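Local coordinates for methylocystis parvus OBBP MbnE (Methylocystis parvus OBBP, PDB 5ICQ), which probably binds the copper-chelating peptide methanobactin in the periplasm for uptake, at residues Phe50-Ala56 / Pro252-Phe257; Ser103-Pro107 / Arg589-Gly594; Gly256-Phe260 / Leu602-Arg607; Gln97-Ala101 / Pro112-Ile118. One frame throughout, in Å; residues are numbered along the deposited sequence.

Contact 1 of 4, residues Phe50-Ala56 / Pro252-Phe257; sequences FDHFPYA and PSQRGF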
loop_
_atom_site.group_PDB
_atom_site.type_symbol
_atom_site.label_atom_id
_atom_site.label_comp_id
_atom_site.label_asym_id
_atom_site.label_seq_id
_atom_site.Cartn_x
_atom_site.Cartn_y
_atom_site.Cartn_z
ATOM N N PHE A 50 -18.377 -17.582 12.878
ATOM C CA PHE A 50 -17.715 -16.595 13.723
ATOM C C PHE A 50 -18.693 -15.481 14.097
ATOM O O PHE A 50 -19.597 -15.131 13.332
ATOM C CB PHE A 50 -16.477 -16.008 13.019
ATOM C CG PHE A 50 -16.802 -15.010 11.927
ATOM C CD1 PHE A 50 -17.032 -15.433 10.625
ATOM C CD2 PHE A 50 -16.864 -13.645 12.207
ATOM C CE1 PHE A 50 -17.337 -14.518 9.616
ATOM C CE2 PHE A 50 -17.163 -12.726 11.200
ATOM C CZ PHE A 50 -17.403 -13.169 9.908
ATOM N N ASP A 51 -18.509 -14.933 15.295
ATOM C CA ASP A 51 -19.410 -13.917 15.821
ATOM C C ASP A 51 -19.013 -12.508 15.402
ATOM O O ASP A 51 -19.885 -11.669 15.167
ATOM C CB ASP A 51 -19.459 -13.985 17.348
ATOM C CG ASP A 51 -20.385 -12.940 17.940
ATOM O OD1 ASP A 51 -21.615 -13.136 17.867
ATOM O OD2 ASP A 51 -19.887 -11.914 18.454
ATOM N N HIS A 52 -17.715 -12.225 15.339
ATOM C CA HIS A 52 -17.227 -10.904 14.963
ATOM C C HIS A 52 -15.774 -11.046 14.547
ATOM O O HIS A 52 -15.125 -12.055 14.845
ATOM C CB HIS A 52 -17.362 -9.906 16.122
ATOM C CG HIS A 52 -16.678 -10.351 17.383
ATOM N ND1 HIS A 52 -17.263 -11.221 18.282
ATOM C CD2 HIS A 52 -15.453 -10.060 17.884
ATOM C CE1 HIS A 52 -16.424 -11.449 19.279
ATOM N NE2 HIS A 52 -15.322 -10.753 19.066
ATOM N N PHE A 53 -15.267 -10.030 13.855
ATOM C CA PHE A 53 -13.844 -10.017 13.527
ATOM C C PHE A 53 -13.033 -9.887 14.816
ATOM O O PHE A 53 -13.430 -9.156 15.723
ATOM C CB PHE A 53 -13.507 -8.855 12.589
ATOM C CG PHE A 53 -13.915 -9.076 11.145
ATOM C CD1 PHE A 53 -14.442 -10.291 10.720
ATOM C CD2 PHE A 53 -13.728 -8.067 10.210
ATOM C CE1 PHE A 53 -14.802 -10.492 9.386
ATOM C CE2 PHE A 53 -14.088 -8.257 8.868
ATOM C CZ PHE A 53 -14.609 -9.462 8.455
ATOM N N PRO A 54 -11.884 -10.562 14.923
ATOM C CA PRO A 54 -11.190 -10.614 16.224
ATOM C C PRO A 54 -10.621 -9.279 16.690
ATOM O O PRO A 54 -10.340 -9.140 17.888
ATOM C CB PRO A 54 -10.080 -11.652 15.998
ATOM C CG PRO A 54 -9.912 -11.725 14.524
ATOM C CD PRO A 54 -11.268 -11.452 13.930
ATOM N N TYR A 55 -10.453 -8.290 15.807
ATOM C CA TYR A 55 -10.002 -6.964 16.213
ATOM C C TYR A 55 -11.155 -5.984 16.415
ATOM O O TYR A 55 -10.922 -4.774 16.518
ATOM C CB TYR A 55 -9.005 -6.391 15.193
ATOM C CG TYR A 55 -9.530 -6.291 13.772
ATOM C CD1 TYR A 55 -9.572 -7.412 12.952
ATOM C CD2 TYR A 55 -9.964 -5.075 13.246
ATOM C CE1 TYR A 55 -10.045 -7.335 11.649
ATOM C CE2 TYR A 55 -10.433 -4.991 11.940
ATOM C CZ TYR A 55 -10.472 -6.127 11.156
ATOM O OH TYR A 55 -10.936 -6.071 9.866
ATOM N N ALA A 56 -12.388 -6.463 16.420
ATOM C CA ALA A 56 -13.521 -5.654 16.832
ATOM C C ALA A 56 -13.906 -6.061 18.246
ATOM O O ALA A 56 -13.710 -7.210 18.645
ATOM C CB ALA A 56 -14.714 -5.835 15.886
ATOM N N PRO A 252 -22.159 -10.443 11.040
ATOM C CA PRO A 252 -20.937 -10.750 11.806
ATOM C C PRO A 252 -19.738 -9.878 11.465
ATOM O O PRO A 252 -19.051 -9.404 12.379
ATOM C CB PRO A 252 -20.686 -12.224 11.458
ATOM C CG PRO A 252 -22.091 -12.783 11.292
ATOM C CD PRO A 252 -22.822 -11.665 10.548
ATOM N N SER A 253 -19.481 -9.635 10.176
ATOM C CA SER A 253 -18.341 -8.814 9.765
ATOM C C SER A 253 -18.481 -7.349 10.154
ATOM O O SER A 253 -17.530 -6.578 9.956
ATOM C CB SER A 253 -18.157 -8.911 8.246
ATOM O OG SER A 253 -19.251 -8.309 7.561
ATOM N N GLN A 254 -19.632 -6.945 10.685
ATOM C CA GLN A 254 -19.895 -5.560 11.056
ATOM C C GLN A 254 -20.029 -5.348 12.561
ATOM O O GLN A 254 -20.061 -4.193 13.005
ATOM C CB GLN A 254 -21.191 -5.080 10.372
ATOM C CG GLN A 254 -21.219 -5.284 8.867
ATOM C CD GLN A 254 -20.305 -4.299 8.187
ATOM O OE1 GLN A 254 -20.688 -3.161 7.938
ATOM N NE2 GLN A 254 -19.074 -4.719 7.922
ATOM N N ARG A 255 -20.143 -6.419 13.349
ATOM C CA ARG A 255 -20.381 -6.282 14.782
ATOM C C ARG A 255 -19.158 -5.713 15.471
ATOM O O ARG A 255 -18.037 -6.181 15.247
ATOM C CB ARG A 255 -20.724 -7.637 15.404
ATOM C CG ARG A 255 -22.084 -8.171 15.000
ATOM C CD ARG A 255 -22.275 -9.599 15.495
ATOM N NE ARG A 255 -23.505 -10.187 14.979
ATOM C CZ ARG A 255 -23.680 -11.485 14.748
ATOM N NH1 ARG A 255 -22.691 -12.344 14.981
ATOM N NH2 ARG A 255 -24.846 -11.921 14.281
ATOM N N GLY A 256 -19.374 -4.706 16.319
ATOM C CA GLY A 256 -18.286 -4.040 16.994
ATOM C C GLY A 256 -17.710 -2.859 16.250
ATOM O O GLY A 256 -16.896 -2.124 16.823
ATOM N N PHE A 257 -18.095 -2.655 14.994
ATOM C CA PHE A 257 -17.610 -1.532 14.205
ATOM C C PHE A 257 -18.670 -0.440 14.175
ATOM O O PHE A 257 -19.849 -0.690 14.425
ATOM C CB PHE A 257 -17.279 -1.974 12.773
ATOM C CG PHE A 257 -16.117 -2.923 12.680
ATOM C CD1 PHE A 257 -14.826 -2.494 12.975
ATOM C CD2 PHE A 257 -16.309 -4.245 12.294
ATOM C CE1 PHE A 257 -13.751 -3.366 12.876
ATOM C CE2 PHE A 257 -15.232 -5.125 12.188
ATOM C CZ PHE A 257 -13.955 -4.688 12.481
HETATM O O HOH W 1 -22.658 -15.448 14.105
HETATM O O HOH W 2 -16.980 -7.806 13.315
#

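Contact 2 of 4, residues Ser103-Pro107 / Arg589-Gly594; sequences SQDEP and RSPRYG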
loop_
_atom_site.group_PDB
_atom_site.type_symbol
_atom_site.label_atom_id
_atom_site.label_comp_id
_atom_site.label_asym_id
_atom_site.label_seq_id
_atom_site.Cartn_x
_atom_site.Cartn_y
_atom_site.Cartn_z
ATOM N N SER A 103 -11.352 -8.881 6.199
ATOM C CA SER A 103 -10.802 -8.910 7.547
ATOM C C SER A 103 -9.350 -8.469 7.494
ATOM O O SER A 103 -8.534 -9.086 6.796
ATOM C CB SER A 103 -10.880 -10.296 8.179
ATOM O OG SER A 103 -10.187 -10.254 9.420
ATOM N N GLN A 104 -9.020 -7.413 8.237
ATOM C CA GLN A 104 -7.633 -6.970 8.280
ATOM C C GLN A 104 -6.778 -7.803 9.219
ATOM O O GLN A 104 -5.609 -7.467 9.444
ATOM C CB GLN A 104 -7.562 -5.490 8.657
ATOM C CG GLN A 104 -7.740 -4.564 7.461
ATOM C CD GLN A 104 -6.895 -4.978 6.248
ATOM O OE1 GLN A 104 -5.731 -5.377 6.383
ATOM N NE2 GLN A 104 -7.482 -4.881 5.056
ATOM N N ASP A 105 -7.323 -8.881 9.763
ATOM C CA ASP A 105 -6.534 -9.804 10.569
ATOM C C ASP A 105 -5.867 -10.904 9.747
ATOM O O ASP A 105 -5.149 -11.735 10.318
ATOM C CB ASP A 105 -7.407 -10.437 11.649
ATOM C CG ASP A 105 -6.679 -10.577 12.963
ATOM O OD1 ASP A 105 -5.920 -9.648 13.330
ATOM O OD2 ASP A 105 -6.859 -11.613 13.621
ATOM N N GLU A 106 -6.096 -10.941 8.442
ATOM C CA GLU A 106 -5.495 -11.909 7.536
ATOM C C GLU A 106 -4.880 -11.156 6.367
ATOM O O GLU A 106 -5.240 -10.002 6.113
ATOM C CB GLU A 106 -6.539 -12.916 7.039
ATOM C CG GLU A 106 -7.137 -13.779 8.162
ATOM C CD GLU A 106 -8.289 -14.663 7.690
ATOM O OE1 GLU A 106 -8.068 -15.568 6.861
ATOM O OE2 GLU A 106 -9.425 -14.445 8.150
ATOM N N PRO A 107 -3.922 -11.763 5.653
ATOM C CA PRO A 107 -3.318 -11.046 4.508
ATOM C C PRO A 107 -4.338 -10.595 3.475
ATOM O O PRO A 107 -4.346 -9.422 3.076
ATOM C CB PRO A 107 -2.332 -12.077 3.926
ATOM C CG PRO A 107 -2.039 -13.019 5.038
ATOM C CD PRO A 107 -3.265 -13.059 5.916
ATOM N N ARG A 589 -7.194 -5.913 21.029
ATOM C CA ARG A 589 -6.487 -6.601 19.958
ATOM C C ARG A 589 -6.617 -5.793 18.670
ATOM O O ARG A 589 -7.731 -5.559 18.192
ATOM C CB ARG A 589 -7.042 -8.012 19.782
ATOM C CG ARG A 589 -6.483 -8.731 18.588
ATOM C CD ARG A 589 -6.866 -10.185 18.598
ATOM N NE ARG A 589 -6.429 -10.849 17.368
ATOM C CZ ARG A 589 -6.543 -12.147 17.118
ATOM N NH1 ARG A 589 -7.091 -12.953 18.031
ATOM N NH2 ARG A 589 -6.114 -12.636 15.957
ATOM N N SER A 590 -5.486 -5.390 18.111
ATOM C CA SER A 590 -5.434 -4.649 16.861
ATOM C C SER A 590 -5.234 -5.601 15.684
ATOM O O SER A 590 -4.753 -6.727 15.858
ATOM C CB SER A 590 -4.308 -3.619 16.926
ATOM O OG SER A 590 -4.566 -2.696 17.976
ATOM N N PRO A 591 -5.610 -5.193 14.469
ATOM C CA PRO A 591 -5.508 -6.114 13.327
ATOM C C PRO A 591 -4.063 -6.450 12.997
ATOM O O PRO A 591 -3.179 -5.594 13.076
ATOM C CB PRO A 591 -6.171 -5.336 12.181
ATOM C CG PRO A 591 -6.084 -3.927 12.576
ATOM C CD PRO A 591 -6.204 -3.906 14.077
ATOM N N ARG A 592 -3.834 -7.713 12.610
ATOM C CA ARG A 592 -2.478 -8.175 12.310
ATOM C C ARG A 592 -1.913 -7.561 11.031
ATOM O O ARG A 592 -0.683 -7.528 10.859
ATOM C CB ARG A 592 -2.444 -9.702 12.169
ATOM C CG ARG A 592 -2.780 -10.481 13.428
ATOM C CD ARG A 592 -2.759 -11.989 13.180
ATOM N NE ARG A 592 -1.432 -12.475 12.788
ATOM C CZ ARG A 592 -1.156 -13.736 12.450
ATOM N NH1 ARG A 592 -2.114 -14.655 12.447
ATOM N NH2 ARG A 592 0.081 -14.084 12.116
ATOM N N TYR A 593 -2.767 -7.112 10.116
ATOM C CA TYR A 593 -2.306 -6.629 8.823
ATOM C C TYR A 593 -2.895 -5.255 8.537
ATOM O O TYR A 593 -3.718 -4.729 9.295
ATOM C CB TYR A 593 -2.647 -7.624 7.696
ATOM C CG TYR A 593 -1.941 -8.932 7.885
ATOM C CD1 TYR A 593 -0.606 -9.084 7.518
ATOM C CD2 TYR A 593 -2.586 -10.006 8.485
ATOM C CE1 TYR A 593 0.054 -10.285 7.721
ATOM C CE2 TYR A 593 -1.939 -11.201 8.689
ATOM C CZ TYR A 593 -0.623 -11.340 8.310
ATOM O OH TYR A 593 -0.009 -12.551 8.524
ATOM N N GLY A 594 -2.431 -4.667 7.437
ATOM C CA GLY A 594 -2.885 -3.355 7.031
ATOM C C GLY A 594 -1.973 -2.224 7.455
ATOM O O GLY A 594 -1.376 -2.254 8.534
#

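Contact 3 of 4, residues Gly256-Phe260 / Leu602-Arg607; sequences GFYNF and LESWWR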
loop_
_atom_site.group_PDB
_atom_site.type_symbol
_atom_site.label_atom_id
_atom_site.label_comp_id
_atom_site.label_asym_id
_atom_site.label_seq_id
_atom_site.Cartn_x
_atom_site.Cartn_y
_atom_site.Cartn_z
ATOM N N GLY A 256 -19.374 -4.706 16.319
ATOM C CA GLY A 256 -18.286 -4.040 16.994
ATOM C C GLY A 256 -17.710 -2.859 16.250
ATOM O O GLY A 256 -16.896 -2.124 16.823
ATOM N N PHE A 257 -18.095 -2.655 14.994
ATOM C CA PHE A 257 -17.610 -1.532 14.205
ATOM C C PHE A 257 -18.670 -0.440 14.175
ATOM O O PHE A 257 -19.849 -0.690 14.425
ATOM C CB PHE A 257 -17.279 -1.974 12.773
ATOM C CG PHE A 257 -16.117 -2.923 12.680
ATOM C CD1 PHE A 257 -14.826 -2.494 12.975
ATOM C CD2 PHE A 257 -16.309 -4.245 12.294
ATOM C CE1 PHE A 257 -13.751 -3.366 12.876
ATOM C CE2 PHE A 257 -15.232 -5.125 12.188
ATOM C CZ PHE A 257 -13.955 -4.688 12.481
ATOM N N TYR A 258 -18.231 0.780 13.860
ATOM C CA TYR A 258 -19.109 1.927 13.620
ATOM C C TYR A 258 -19.875 2.312 14.889
ATOM O O TYR A 258 -21.100 2.230 14.979
ATOM C CB TYR A 258 -20.079 1.647 12.468
ATOM C CG TYR A 258 -19.439 0.924 11.326
ATOM C CD1 TYR A 258 -18.399 1.504 10.602
ATOM C CD2 TYR A 258 -19.886 -0.334 10.954
ATOM C CE1 TYR A 258 -17.828 0.836 9.535
ATOM C CE2 TYR A 258 -19.321 -1.006 9.903
ATOM C CZ TYR A 258 -18.300 -0.426 9.199
ATOM O OH TYR A 258 -17.752 -1.121 8.146
ATOM N N ASN A 259 -19.108 2.773 15.858
ATOM C CA ASN A 259 -19.641 3.032 17.187
ATOM C C ASN A 259 -20.001 4.485 17.426
ATOM O O ASN A 259 -20.961 4.761 18.161
ATOM C CB ASN A 259 -18.627 2.550 18.217
ATOM C CG ASN A 259 -18.295 1.096 17.998
ATOM O OD1 ASN A 259 -19.205 0.263 17.957
ATOM N ND2 ASN A 259 -17.021 0.790 17.753
ATOM N N PHE A 260 -19.273 5.413 16.813
ATOM C CA PHE A 260 -19.606 6.822 16.947
ATOM C C PHE A 260 -20.928 7.112 16.252
ATOM O O PHE A 260 -21.232 6.543 15.199
ATOM C CB PHE A 260 -18.497 7.691 16.356
ATOM C CG PHE A 260 -17.161 7.470 16.999
ATOM C CD1 PHE A 260 -16.901 7.990 18.253
ATOM C CD2 PHE A 260 -16.171 6.729 16.353
ATOM C CE1 PHE A 260 -15.679 7.789 18.869
ATOM C CE2 PHE A 260 -14.942 6.519 16.960
ATOM C CZ PHE A 260 -14.697 7.052 18.226
ATOM N N LEU A 602 -11.513 5.386 12.133
ATOM C CA LEU A 602 -11.383 4.597 13.367
ATOM C C LEU A 602 -12.616 3.722 13.609
ATOM O O LEU A 602 -13.248 3.769 14.670
ATOM C CB LEU A 602 -11.129 5.521 14.564
ATOM C CG LEU A 602 -9.945 6.485 14.418
ATOM C CD1 LEU A 602 -9.749 7.311 15.706
ATOM C CD2 LEU A 602 -8.673 5.742 14.063
ATOM N N GLU A 603 -12.943 2.894 12.606
ATOM C CA GLU A 603 -14.183 2.117 12.682
ATOM C C GLU A 603 -14.248 1.206 13.907
ATOM O O GLU A 603 -15.351 0.883 14.366
ATOM C CB GLU A 603 -14.380 1.281 11.417
ATOM C CG GLU A 603 -13.198 0.449 11.023
ATOM C CD GLU A 603 -12.416 1.086 9.884
ATOM O OE1 GLU A 603 -12.175 2.319 9.928
ATOM O OE2 GLU A 603 -12.063 0.353 8.932
ATOM N N SER A 604 -13.107 0.754 14.439
ATOM C CA SER A 604 -13.160 -0.118 15.616
ATOM C C SER A 604 -13.117 0.631 16.949
ATOM O O SER A 604 -13.315 0.007 17.999
ATOM C CB SER A 604 -12.013 -1.144 15.582
ATOM O OG SER A 604 -10.753 -0.508 15.736
ATOM N N TRP A 605 -12.886 1.937 16.946
ATOM C CA TRP A 605 -12.780 2.680 18.194
ATOM C C TRP A 605 -14.158 3.108 18.690
ATOM O O TRP A 605 -15.176 2.946 18.007
ATOM C CB TRP A 605 -11.893 3.915 18.020
ATOM C CG TRP A 605 -10.440 3.657 17.737
ATOM C CD1 TRP A 605 -9.916 2.848 16.768
ATOM C CD2 TRP A 605 -9.319 4.296 18.375
ATOM N NE1 TRP A 605 -8.538 2.916 16.789
ATOM C CE2 TRP A 605 -8.149 3.794 17.766
ATOM C CE3 TRP A 605 -9.195 5.213 19.425
ATOM C CZ2 TRP A 605 -6.864 4.198 18.158
ATOM C CZ3 TRP A 605 -7.915 5.605 19.823
ATOM C CH2 TRP A 605 -6.771 5.102 19.186
ATOM N N TRP A 606 -14.191 3.667 19.898
ATOM C CA TRP A 606 -15.458 4.146 20.448
ATOM C C TRP A 606 -15.195 5.168 21.546
ATOM O O TRP A 606 -14.072 5.324 22.023
ATOM C CB TRP A 606 -16.318 2.988 20.970
ATOM C CG TRP A 606 -15.803 2.242 22.205
ATOM C CD1 TRP A 606 -16.115 2.505 23.515
ATOM C CD2 TRP A 606 -14.946 1.090 22.220
ATOM N NE1 TRP A 606 -15.486 1.598 24.343
ATOM C CE2 TRP A 606 -14.762 0.722 23.573
ATOM C CE3 TRP A 606 -14.300 0.342 21.220
ATOM C CZ2 TRP A 606 -13.973 -0.362 23.951
ATOM C CZ3 TRP A 606 -13.519 -0.739 21.601
ATOM C CH2 TRP A 606 -13.358 -1.078 22.956
ATOM N N ARG A 607 -16.260 5.873 21.930
ATOM C CA ARG A 607 -16.178 6.887 22.978
ATOM C C ARG A 607 -16.264 6.230 24.351
ATOM O O ARG A 607 -17.173 5.438 24.616
ATOM C CB ARG A 607 -17.301 7.910 22.809
ATOM C CG ARG A 607 -17.296 9.022 23.855
ATOM C CD ARG A 607 -18.586 9.841 23.820
ATOM N NE ARG A 607 -19.763 9.031 24.122
ATOM C CZ ARG A 607 -21.014 9.483 24.088
ATOM N NH1 ARG A 607 -21.260 10.746 23.768
ATOM N NH2 ARG A 607 -22.021 8.668 24.379
HETATM O O HOH W 3 -14.465 -2.426 18.110
HETATM O O HOH W 4 -16.413 3.463 15.499
#

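Contact 4 of 4, residues Gln97-Ala101 / Pro112-Ile118; sequences QGLMA and PLIAQSI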
loop_
_atom_site.group_PDB
_atom_site.type_symbol
_atom_site.label_atom_id
_atom_site.label_comp_id
_atom_site.label_asym_id
_atom_site.label_seq_id
_atom_site.Cartn_x
_atom_site.Cartn_y
_atom_site.Cartn_z
ATOM N N GLN A 97 -20.392 0.181 0.157
ATOM C CA GLN A 97 -20.059 -1.158 0.624
ATOM C C GLN A 97 -19.794 -2.093 -0.544
ATOM O O GLN A 97 -20.419 -1.985 -1.598
ATOM C CB GLN A 97 -21.199 -1.764 1.446
ATOM C CG GLN A 97 -21.572 -0.992 2.665
ATOM C CD GLN A 97 -22.584 -1.762 3.467
ATOM O OE1 GLN A 97 -23.660 -2.100 2.966
ATOM N NE2 GLN A 97 -22.230 -2.089 4.700
ATOM N N GLY A 98 -18.898 -3.057 -0.327
ATOM C CA GLY A 98 -18.699 -4.119 -1.290
ATOM C C GLY A 98 -19.578 -5.328 -1.027
ATOM O O GLY A 98 -20.325 -5.410 -0.051
ATOM N N LEU A 99 -19.470 -6.302 -1.933
ATOM C CA LEU A 99 -20.172 -7.566 -1.742
ATOM C C LEU A 99 -19.661 -8.316 -0.516
ATOM O O LEU A 99 -20.433 -9.003 0.166
ATOM C CB LEU A 99 -20.020 -8.425 -2.989
ATOM C CG LEU A 99 -20.838 -7.970 -4.188
ATOM C CD1 LEU A 99 -20.363 -8.719 -5.450
ATOM C CD2 LEU A 99 -22.316 -8.203 -3.925
ATOM N N MET A 100 -18.364 -8.221 -0.232
ATOM C CA MET A 100 -17.771 -8.914 0.900
ATOM C C MET A 100 -16.873 -7.945 1.655
ATOM O O MET A 100 -16.405 -6.945 1.104
ATOM C CB MET A 100 -16.992 -10.161 0.454
ATOM C CG MET A 100 -17.884 -11.213 -0.243
ATOM S SD MET A 100 -16.980 -12.722 -0.705
ATOM C CE MET A 100 -16.897 -13.531 0.898
ATOM N N ALA A 101 -16.675 -8.236 2.937
ATOM C CA ALA A 101 -15.922 -7.378 3.841
ATOM C C ALA A 101 -14.563 -8.013 4.095
ATOM O O ALA A 101 -14.479 -9.211 4.369
ATOM C CB ALA A 101 -16.678 -7.193 5.164
ATOM N N PRO A 112 -18.689 -12.442 4.409
ATOM C CA PRO A 112 -19.949 -11.939 3.835
ATOM C C PRO A 112 -20.282 -10.514 4.262
ATOM O O PRO A 112 -20.067 -10.105 5.410
ATOM C CB PRO A 112 -21.002 -12.931 4.348
ATOM C CG PRO A 112 -20.213 -14.248 4.498
ATOM C CD PRO A 112 -18.854 -13.783 5.004
ATOM N N LEU A 113 -20.825 -9.760 3.307
ATOM C CA LEU A 113 -21.404 -8.449 3.572
ATOM C C LEU A 113 -22.701 -8.383 2.768
ATOM O O LEU A 113 -23.655 -9.098 3.095
ATOM C CB LEU A 113 -20.424 -7.321 3.220
ATOM C CG LEU A 113 -20.798 -5.906 3.718
ATOM C CD1 LEU A 113 -21.326 -5.909 5.174
ATOM C CD2 LEU A 113 -19.624 -4.940 3.582
ATOM N N ILE A 114 -22.750 -7.583 1.700
ATOM C CA ILE A 114 -23.959 -7.564 0.873
ATOM C C ILE A 114 -24.222 -8.946 0.275
ATOM O O ILE A 114 -25.375 -9.385 0.170
ATOM C CB ILE A 114 -23.858 -6.477 -0.211
ATOM C CG1 ILE A 114 -23.991 -5.092 0.420
ATOM C CG2 ILE A 114 -24.947 -6.667 -1.278
ATOM C CD1 ILE A 114 -23.620 -3.949 -0.523
ATOM N N ALA A 115 -23.166 -9.665 -0.109
ATOM C CA ALA A 115 -23.314 -11.071 -0.476
ATOM C C ALA A 115 -23.259 -11.921 0.787
ATOM O O ALA A 115 -22.269 -11.874 1.528
ATOM C CB ALA A 115 -22.219 -11.509 -1.452
ATOM N N GLN A 116 -24.311 -12.710 1.031
ATOM C CA GLN A 116 -24.314 -13.566 2.210
ATOM C C GLN A 116 -23.516 -14.849 2.006
ATOM O O GLN A 116 -23.103 -15.462 2.994
ATOM C CB GLN A 116 -25.751 -13.894 2.643
ATOM C CG GLN A 116 -26.480 -14.906 1.799
ATOM C CD GLN A 116 -27.867 -15.215 2.360
ATOM O OE1 GLN A 116 -28.465 -14.390 3.056
ATOM N NE2 GLN A 116 -28.373 -16.408 2.073
ATOM N N SER A 117 -23.262 -15.253 0.762
ATOM C CA SER A 117 -22.427 -16.422 0.501
ATOM C C SER A 117 -21.958 -16.362 -0.944
ATOM O O SER A 117 -22.426 -15.536 -1.734
ATOM C CB SER A 117 -23.174 -17.734 0.787
ATOM O OG SER A 117 -24.180 -17.972 -0.185
ATOM N N ILE A 118 -21.018 -17.258 -1.277
ATOM C CA ILE A 118 -20.437 -17.305 -2.609
ATOM C C ILE A 118 -20.380 -18.749 -3.091
ATOM O O ILE A 118 -20.312 -19.701 -2.307
ATOM C CB ILE A 118 -19.030 -16.665 -2.672
ATOM C CG1 ILE A 118 -18.056 -17.391 -1.745
ATOM C CG2 ILE A 118 -19.087 -15.181 -2.321
ATOM C CD1 ILE A 118 -16.615 -17.084 -2.060
#

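Contact 1 of 4, residues Phe50-Ala56 / Pro252-Phe257
Arg255 meets Asp51 twice with a single nitrogen: NH1 of Arg255 donates to the main-chain O of Asp51 at 2.9 Å, on a lone pair in the carbonyl plane, and forms a salt bridge to OD1 of Asp51 at 3.2 Å. Asp51 can present both because its CG lies anti to the backbone N (chi1 180°), beside its own carbonyl carbon. Its OD2 accepts from His52 ND1 on the anti lone pair, while Asp250 pairs with Arg255 NE. Phe50 CE2 packs on Pro252 CB at 3.6 Å. Farther along, one water links Phe53 N to the carbonyls of Pro252 and Arg255. Ala56 CB sits above a face of Phe257, 3.9 Å from the ring centroid, and that ring turns its edge to the face of Tyr55 in an offset T-shaped pair with planes 62° apart. Ser253 CA rests over one face of the Phe53 ring, a CH-pi contact. The two loops thus join by charge and by apolar packing; with Arg255 and His52 beside it, the Asp51 carboxylate is likely to stay ionised.

Contact 2 of 4, residues Ser103-Pro107 / Arg589-Gly594
Asp105 holds two residues of 589-594, one with each carboxylate oxygen. OD2 makes a salt bridge with Arg589, 2.7 Å from its NH2, although the bent N-H angle makes the hydrogen bond itself weak; OD1 accepts from the backbone N of Arg592 at 2.9 Å, on its anti side and somewhat out of the carboxylate plane. Next to this, Tyr593 N donates to Gln104 O at 2.9 Å. With Asp105 replaced by an alanine, Arg592 N would probably lose its acceptor and Arg589 this countercharge. Ser103-Glu106 form a type I turn in the loop of the 100-103/109-120 hairpin, tightened by an ST turn in which Ser103 OG accepts from Asp105 N. Arg592 directs its guanidinium to Glu316. Outside the polar core, Tyr593, with CG anti to its carbonyl carbon (chi1 -63°), lays its ring along the end of the turn: Pro107 CG stands over one face, 4.3 Å from the centroid, and Pro107 CD comes within 3.6 Å of Tyr593 CE2. Pro591 CB packs on Gln104 CB.

Contact 3 of 4, residues Gly256-Phe260 / Leu602-Arg607
Asn259 points toward the 602-607 segment. Its CB packs on Trp606 CB at 3.6 Å, the two side chains running side by side with the amide almost perpendicular to the indole. CG follows, its position beside the backbone N (chi1 -56°) bringing the amide to the Trp605 carbonyl. At the tip ND2 spends both hydrogens: one goes almost straight to Trp605 O (2.8 Å from Asn259 ND2, 173° at the hydrogen), the other back to Gly256 O within its own loop. Both acceptors lie close to the amide plane, yet ND2 stands above each carbonyl plane. OD1 takes Lys62 NZ, which leaves the amide gripped at both ends. Nearby, Tyr258 N donates to Glu603 O at 2.9 Å, and a water bridges Gly256 O and Ser604 O. Phe260 lays its ring along the main chain beyond the turn, its CZ 3.7 Å from Trp606 CA. Leu602-Trp605 form a type I turn leading into the short strand 606-607, which pairs antiparallel with 584-585. The end of the chain thus packs back against the loop before strand 262-268, consistent with the discontinuous lobe of family 5 solute-binding proteins, built from early and late parts of the sequence.

Contact 4 of 4, residues Gln97-Ala101 / Pro112-Ile118
Leu99 O is the polar centre of the contact with Pro112-Ile118. It accepts from Ala115 N at 2.8 Å and more weakly from Leu113 N at 3.3 Å; the amide of Ile114 between them comes close but at a poor angle. One carbonyl therefore gathers a tight bend of the opposite chain instead of a regular ladder. Met100 and Pro112 form an antiparallel non-hydrogen-bonded pair whose side chains diverge, part of the hairpin of strands 100-103 and 109-120. Farther on the second strand turns a corner at Gln116, where Gln116 and Ser117 both face His130 in a classic beta bulge. Among the apolar contacts, Leu113, its CG turned beside the carbonyl carbon (chi1 -168°), sends CD2 to Ala101 CB at 4.0 Å. Leu99 reaches the other way, its CD2 4.0 Å from Ile114 CG2 and its CB packing on Ala115 CB. Gln97 CB rests on Ile114 CD1 at 3.8 Å. A serine in place of Leu113 would probably open a gap beside Ala101 and remove the apolar backing of the Gln97 amide. Polar groups also lie against Leu113: its CD2 is 3.7 Å from Gly98 O, and the Gln97 side chain crosses it at about a right angle, with NE2 of Gln97 4.0 Å from CD1 of Leu113. The polar atoms of Gln97 bond elsewhere, OE1 to Ser224 and Trp247 and NE2 to Tyr246.

Contact 1 touches all three others. It meets contact 2 through Tyr55 OH, 2.9 Å from Gln104 N in a probable hydrogen bond, and through Pro54 packing on Asp105; their centres are about 12 Å apart. Toward contact 4, about 14 Å away between centres, Ser253 OG lies 2.9 Å from Pro112 O, again a probable hydrogen bond. Contact 3 continues directly from it, sharing Gly256 and Phe257, with centres about 11 Å apart. Contacts 2 and 4 lie farther apart, about 18 Å between centres, but adjoin along the 100-103/109-120 hairpin. Contacts 2 and 3 each bring a late segment, 589-594 and 602-607, back to earlier segments, 103-107 and 256-260.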